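Long-range contacts in uncharacterized protein Dfer_1899 (Dyadobacter fermentans, PDB 5HX0), which is of unknown function but, as a sialidase-domain protein built as a six-bladed beta-propeller, may bind or process glycans: residues G329-P334 / T364-P369; L335-R340 / Y383-P388. One frame throughout, in Å; residues are numbered along the deposited sequence.

Contact 1 of 2, residues G329-P334 / T364-P369; sequences GYRHKP and TDLGYP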
loop_
_atom_site.group_PDB
_atom_site.type_symbol
_atom_site.label_atom_id
_atom_site.label_comp_id
_atom_site.label_asym_id
_atom_site.label_seq_id
_atom_site.Cartn_x
_atom_site.Cartn_y
_atom_site.Cartn_z
ATOM N N GLY A 329 22.214 14.255 11.005
ATOM C CA GLY A 329 21.528 14.208 12.276
ATOM C C GLY A 329 22.512 14.203 13.431
ATOM O O GLY A 329 23.645 13.724 13.321
ATOM N N TYR A 330 22.076 14.756 14.556
ATOM C CA TYR A 330 22.901 14.814 15.762
ATOM C C TYR A 330 22.115 14.160 16.892
ATOM O O TYR A 330 21.345 14.811 17.601
ATOM C CB TYR A 330 23.285 16.245 16.114
ATOM C CG TYR A 330 24.382 16.323 17.148
ATOM C CD1 TYR A 330 25.689 15.988 16.830
ATOM C CD2 TYR A 330 24.108 16.732 18.449
ATOM C CE1 TYR A 330 26.716 16.081 17.787
ATOM C CE2 TYR A 330 25.116 16.821 19.400
ATOM C CZ TYR A 330 26.412 16.497 19.062
ATOM O OH TYR A 330 27.406 16.592 20.014
ATOM N N ARG A 331 22.338 12.866 17.074
ATOM C CA ARG A 331 21.581 12.087 18.050
ATOM C C ARG A 331 22.337 12.004 19.364
ATOM O O ARG A 331 22.565 10.937 19.918
ATOM C CB ARG A 331 21.262 10.705 17.485
ATOM C CG ARG A 331 20.131 10.752 16.416
ATOM C CD ARG A 331 20.147 9.518 15.513
ATOM N NE ARG A 331 18.895 9.342 14.778
ATOM C CZ ARG A 331 18.556 8.242 14.098
ATOM N NH1 ARG A 331 17.375 8.183 13.489
ATOM N NH2 ARG A 331 19.387 7.202 14.014
ATOM N N HIS A 332 22.780 13.171 19.830
ATOM C CA HIS A 332 23.391 13.349 21.145
ATOM C C HIS A 332 22.806 14.619 21.738
ATOM O O HIS A 332 22.170 15.404 21.038
ATOM C CB HIS A 332 24.915 13.436 21.041
ATOM C CG HIS A 332 25.501 12.376 20.168
ATOM N ND1 HIS A 332 25.818 11.121 20.637
ATOM C CD2 HIS A 332 25.763 12.358 18.840
ATOM C CE1 HIS A 332 26.290 10.388 19.645
ATOM N NE2 HIS A 332 26.259 11.112 18.539
ATOM N N LYS A 333 23.001 14.828 23.038
ATOM C CA LYS A 333 22.525 16.071 23.653
ATOM C C LYS A 333 23.322 17.261 23.147
ATOM O O LYS A 333 24.550 17.218 23.098
ATOM C CB LYS A 333 22.617 16.010 25.189
ATOM C CG LYS A 333 21.877 14.842 25.829
ATOM C CD LYS A 333 20.475 14.646 25.239
ATOM C CE LYS A 333 19.354 15.028 26.220
ATOM N NZ LYS A 333 17.990 14.998 25.570
ATOM N N PRO A 334 22.634 18.332 22.756
ATOM C CA PRO A 334 21.183 18.470 22.621
ATOM C C PRO A 334 20.713 17.925 21.269
ATOM O O PRO A 334 21.299 18.285 20.242
ATOM C CB PRO A 334 20.971 19.977 22.711
ATOM C CG PRO A 334 22.214 20.553 22.143
ATOM C CD PRO A 334 23.339 19.564 22.371
ATOM N N THR A 364 15.839 10.260 20.340
ATOM C CA THR A 364 16.800 10.066 19.261
ATOM C C THR A 364 16.148 9.659 17.938
ATOM O O THR A 364 16.849 9.573 16.920
ATOM C CB THR A 364 17.820 9.007 19.684
ATOM O OG1 THR A 364 17.116 7.820 20.056
ATOM C CG2 THR A 364 18.653 9.500 20.886
ATOM N N ASP A 365 14.833 9.417 17.914
ATOM C CA ASP A 365 14.141 9.008 16.687
ATOM C C ASP A 365 13.812 10.267 15.878
ATOM O O ASP A 365 12.680 10.754 15.830
ATOM C CB ASP A 365 12.909 8.180 17.045
ATOM C CG ASP A 365 12.263 7.500 15.845
ATOM O OD1 ASP A 365 12.873 7.437 14.760
ATOM O OD2 ASP A 365 11.125 6.992 16.013
ATOM N N LEU A 366 14.840 10.791 15.216
ATOM C CA LEU A 366 14.772 12.004 14.402
ATOM C C LEU A 366 16.000 12.002 13.504
ATOM O O LEU A 366 16.853 11.120 13.612
ATOM C CB LEU A 366 14.712 13.277 15.274
ATOM C CG LEU A 366 15.725 13.414 16.424
ATOM C CD1 LEU A 366 17.159 13.705 15.935
ATOM C CD2 LEU A 366 15.306 14.517 17.435
ATOM N N GLY A 367 16.110 13.022 12.647
ATOM C CA GLY A 367 17.304 13.214 11.845
ATOM C C GLY A 367 17.142 12.905 10.371
ATOM O O GLY A 367 16.140 13.282 9.748
ATOM N N TYR A 368 18.123 12.213 9.797
ATOM C CA TYR A 368 18.143 11.896 8.371
ATOM C C TYR A 368 17.881 13.130 7.492
ATOM O O TYR A 368 16.974 13.104 6.655
ATOM C CB TYR A 368 17.130 10.800 8.060
ATOM C CG TYR A 368 17.550 9.404 8.494
ATOM C CD1 TYR A 368 17.836 9.112 9.826
ATOM C CD2 TYR A 368 17.686 8.384 7.555
ATOM C CE1 TYR A 368 18.232 7.830 10.229
ATOM C CE2 TYR A 368 18.077 7.109 7.936
ATOM C CZ TYR A 368 18.349 6.839 9.272
ATOM O OH TYR A 368 18.730 5.564 9.628
ATOM N N PRO A 369 18.661 14.194 7.648
ATOM C CA PRO A 369 18.401 15.385 6.831
ATOM C C PRO A 369 18.737 15.175 5.358
ATOM O O PRO A 369 19.570 14.351 4.976
ATOM C CB PRO A 369 19.288 16.470 7.465
ATOM C CG PRO A 369 20.436 15.682 8.055
ATOM C CD PRO A 369 19.808 14.393 8.552
HETATM O O HOH W 1 17.256 5.145 12.345
#
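The carbonyl oxygen of Leu366 is gripped by two nitrogens of Arg331. NE reaches Leu366 O at 2.9 Å with an N-H...O angle of 143°, and NH1 of the same guanidinium lies 3.0 Å from Leu366 O. The grip is side-on, with the oxygen near the guanidinium plane but slightly tilted from it. Two bent bonds to one atom restrict the rotation of the group more than one bond would. Arginine suits the place because it is long enough to cross between the two segments: CG stands anti to its own carbonyl carbon (chi1 -75°), and the chain then runs extended to NE. Its aliphatic part also packs, CG lying 4.2 Å from CD1 of Leu366.

Beyond the carbonyl, NH1 meets the edge of the Tyr368 ring, 3.4 Å from CE1. The two planes are inclined by 53°, so this is no stack. A water ties the two tips together, accepting from Arg331 NH1 at 3.2 Å and donating to Tyr368 OH at 3.1 Å. That hydroxyl is also hydrogen-bonded to Glu265.

At the other end the backbones close up, the CA atoms of Gly329 and Gly367 being 4.4 Å apart. Both residues lack a side chain, which permits this approach, and the backbone angles of Gly367 by themselves call for glycine. Pro369 rests its CD 3.4 Å from Gly329 N.

The contact joins the end of strand 324-330 to the start of strand 367-375 in the next blade, a junction of neighbouring beta-propeller blades. The bonded Tyr368-Glu265 pair, close to a bound acetate that probably came from the crystallisation liquor, recalls the tyrosine-glutamate pair of sialidase active sites, although no activity is established here.

Contact 2 of 2, residues L335-R340 / Y383-P388; sequences LGIRAR and YYFNVP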
loop_
_atom_site.group_PDB
_atom_site.type_symbol
_atom_site.label_atom_id
_atom_site.label_comp_id
_atom_site.label_asym_id
_atom_site.label_seq_id
_atom_site.Cartn_x
_atom_site.Cartn_y
_atom_site.Cartn_z
ATOM N N LEU A 335 19.682 17.089 21.281
ATOM C CA LEU A 335 19.278 16.342 20.089
ATOM C C LEU A 335 18.823 17.261 18.967
ATOM O O LEU A 335 18.011 18.158 19.188
ATOM C CB LEU A 335 18.142 15.399 20.442
ATOM C CG LEU A 335 18.441 14.331 21.486
ATOM C CD1 LEU A 335 17.137 13.717 21.958
ATOM C CD2 LEU A 335 19.335 13.275 20.860
ATOM N N GLY A 336 19.316 17.011 17.752
ATOM C CA GLY A 336 18.807 17.757 16.608
ATOM C C GLY A 336 19.531 17.524 15.295
ATOM O O GLY A 336 19.863 16.384 14.942
ATOM N N ILE A 337 19.784 18.616 14.571
ATOM C CA ILE A 337 20.219 18.588 13.177
ATOM C C ILE A 337 21.358 19.573 13.045
ATOM O O ILE A 337 21.255 20.696 13.543
ATOM C CB ILE A 337 19.092 18.988 12.194
ATOM C CG1 ILE A 337 17.761 18.251 12.471
ATOM C CG2 ILE A 337 19.572 18.870 10.723
ATOM C CD1 ILE A 337 17.767 16.730 12.233
ATOM N N ARG A 338 22.421 19.183 12.337
ATOM C CA ARG A 338 23.579 20.056 12.145
ATOM C C ARG A 338 24.085 19.959 10.704
ATOM O O ARG A 338 23.645 19.114 9.917
ATOM C CB ARG A 338 24.689 19.701 13.154
ATOM C CG ARG A 338 24.206 19.856 14.607
ATOM C CD ARG A 338 25.257 19.530 15.651
ATOM N NE ARG A 338 24.681 19.772 16.978
ATOM C CZ ARG A 338 25.371 20.191 18.031
ATOM N NH1 ARG A 338 26.677 20.414 17.933
ATOM N NH2 ARG A 338 24.749 20.391 19.184
ATOM N N ALA A 339 25.039 20.827 10.365
ATOM C CA ALA A 339 25.601 20.839 9.025
ATOM C C ALA A 339 26.919 21.599 9.034
ATOM O O ALA A 339 27.235 22.322 9.983
ATOM C CB ALA A 339 24.628 21.473 8.017
ATOM N N ARG A 340 27.689 21.427 7.955
ATOM C CA ARG A 340 28.846 22.278 7.724
ATOM C C ARG A 340 29.039 22.434 6.221
ATOM O O ARG A 340 28.623 21.582 5.441
ATOM C CB ARG A 340 30.112 21.720 8.405
ATOM C CG ARG A 340 30.429 20.259 8.128
ATOM C CD ARG A 340 31.569 19.747 9.054
ATOM N NE ARG A 340 31.138 19.570 10.443
ATOM C CZ ARG A 340 31.961 19.533 11.489
ATOM N NH1 ARG A 340 33.277 19.665 11.311
ATOM N NH2 ARG A 340 31.478 19.377 12.716
ATOM N N TYR A 383 14.270 17.124 7.177
ATOM C CA TYR A 383 14.645 16.052 8.096
ATOM C C TYR A 383 13.355 15.555 8.726
ATOM O O TYR A 383 12.290 16.137 8.511
ATOM C CB TYR A 383 15.652 16.516 9.170
ATOM C CG TYR A 383 15.363 17.892 9.730
ATOM C CD1 TYR A 383 14.461 18.066 10.786
ATOM C CD2 TYR A 383 15.975 19.028 9.187
ATOM C CE1 TYR A 383 14.190 19.337 11.293
ATOM C CE2 TYR A 383 15.713 20.300 9.702
ATOM C CZ TYR A 383 14.812 20.440 10.740
ATOM O OH TYR A 383 14.549 21.693 11.235
ATOM N N TYR A 384 13.434 14.450 9.470
ATOM C CA TYR A 384 12.299 14.128 10.318
ATOM C C TYR A 384 12.678 14.424 11.759
ATOM O O TYR A 384 13.860 14.597 12.102
ATOM C CB TYR A 384 11.780 12.681 10.124
ATOM C CG TYR A 384 12.501 11.576 10.887
ATOM C CD1 TYR A 384 13.758 11.138 10.485
ATOM C CD2 TYR A 384 11.892 10.931 11.981
ATOM C CE1 TYR A 384 14.426 10.096 11.168
ATOM C CE2 TYR A 384 12.559 9.888 12.679
ATOM C CZ TYR A 384 13.829 9.479 12.251
ATOM O OH TYR A 384 14.511 8.458 12.915
ATOM N N PHE A 385 11.652 14.587 12.588
ATOM C CA PHE A 385 11.879 15.246 13.866
ATOM C C PHE A 385 10.808 14.825 14.858
ATOM O O PHE A 385 9.766 14.278 14.490
ATOM C CB PHE A 385 11.883 16.777 13.716
ATOM C CG PHE A 385 12.803 17.460 14.684
ATOM C CD1 PHE A 385 14.175 17.361 14.521
ATOM C CD2 PHE A 385 12.297 18.193 15.759
ATOM C CE1 PHE A 385 15.052 17.984 15.409
ATOM C CE2 PHE A 385 13.142 18.809 16.658
ATOM C CZ PHE A 385 14.529 18.707 16.495
ATOM N N ASN A 386 11.096 15.073 16.133
ATOM C CA ASN A 386 10.102 14.983 17.190
ATOM C C ASN A 386 10.534 15.942 18.289
ATOM O O ASN A 386 11.734 16.109 18.542
ATOM C CB ASN A 386 9.935 13.575 17.785
ATOM C CG ASN A 386 11.103 13.175 18.671
ATOM O OD1 ASN A 386 11.087 13.415 19.881
ATOM N ND2 ASN A 386 12.149 12.588 18.063
ATOM N N VAL A 387 9.547 16.581 18.906
ATOM C CA VAL A 387 9.726 17.364 20.128
ATOM C C VAL A 387 9.126 16.560 21.282
ATOM O O VAL A 387 8.401 15.583 21.033
ATOM C CB VAL A 387 9.078 18.754 19.992
ATOM C CG1 VAL A 387 9.746 19.557 18.904
ATOM C CG2 VAL A 387 7.583 18.639 19.727
ATOM N N PRO A 388 9.402 16.898 22.548
ATOM C CA PRO A 388 8.863 16.092 23.659
ATOM C C PRO A 388 7.351 15.947 23.592
ATOM O O PRO A 388 6.619 16.916 23.366
ATOM C CB PRO A 388 9.304 16.869 24.907
ATOM C CG PRO A 388 10.569 17.546 24.486
ATOM C CD PRO A 388 10.383 17.893 23.010
#
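Tyr383 offers one face of its ring to Ile337, whose CG1 sits over the ring centre, 3.6 Å from the centroid and only 9° off the ring normal. This is a CH-pi contact, with the methylene of the isoleucine seated on the aromatic cloud. The second branch, CG2, reaches the rim at CD2 of Tyr383, 3.9 Å away, while CD1, which continues the CG1 branch, turns back toward the base of the ring, 3.7 Å from Tyr383 CB. Isoleucine suits the site because CG1, CG2 and CD1 all touch the ring or its CB. The phenol oxygen of Tyr383 is hydrogen-bonded outside the contact, to Ser397 and Arg358.

Tyr384 follows with its CB directed away from strand 336-340, in keeping with the alternation of side chains along a strand, and its hydroxyl bonds to Asp365.

Phe385 brings the contact back across. Its CE1 approaches Gly336 CA at 3.9 Å, the glycine lying at the ring edge near its plane. The backbone of Gly336 is very extended (phi 173°, psi -137°), a conformation that glycine takes readily. The same CE1 is 4.0 Å from Ile337 CG1, which is thereby shared between two aromatic rings.

The strands run roughly antiparallel, at 154°, but their axes come no closer than 8.6 Å, too far for backbone pairing. They belong to adjacent propeller blades, and no hydrogen bond crosses between the two segments. The contact between these segments therefore rests on dispersion and CH-pi attraction among buried apolar groups, which depend on close fit and on the exclusion of water.

Contacts 1 and 2 join the same two neighbouring blades, and their centres lie only 5 Å apart. Each takes one strand from either blade: 324-330 and 367-375 in contact 1, then 336-342 and 378-385, the next strands along the chain, in contact 2. Both are largely buried, though contact 1 has an exposed margin at Thr364, whereas every touching residue of contact 2 is buried. Their chemistry differs accordingly: polar and water-assisted near the bound acetate, apolar with CH-pi contact between the sheets. A backbone bond between Tyr330 N and Gly336 O couples their first segments, and Pro369 packs against both Ile337 and Tyr383.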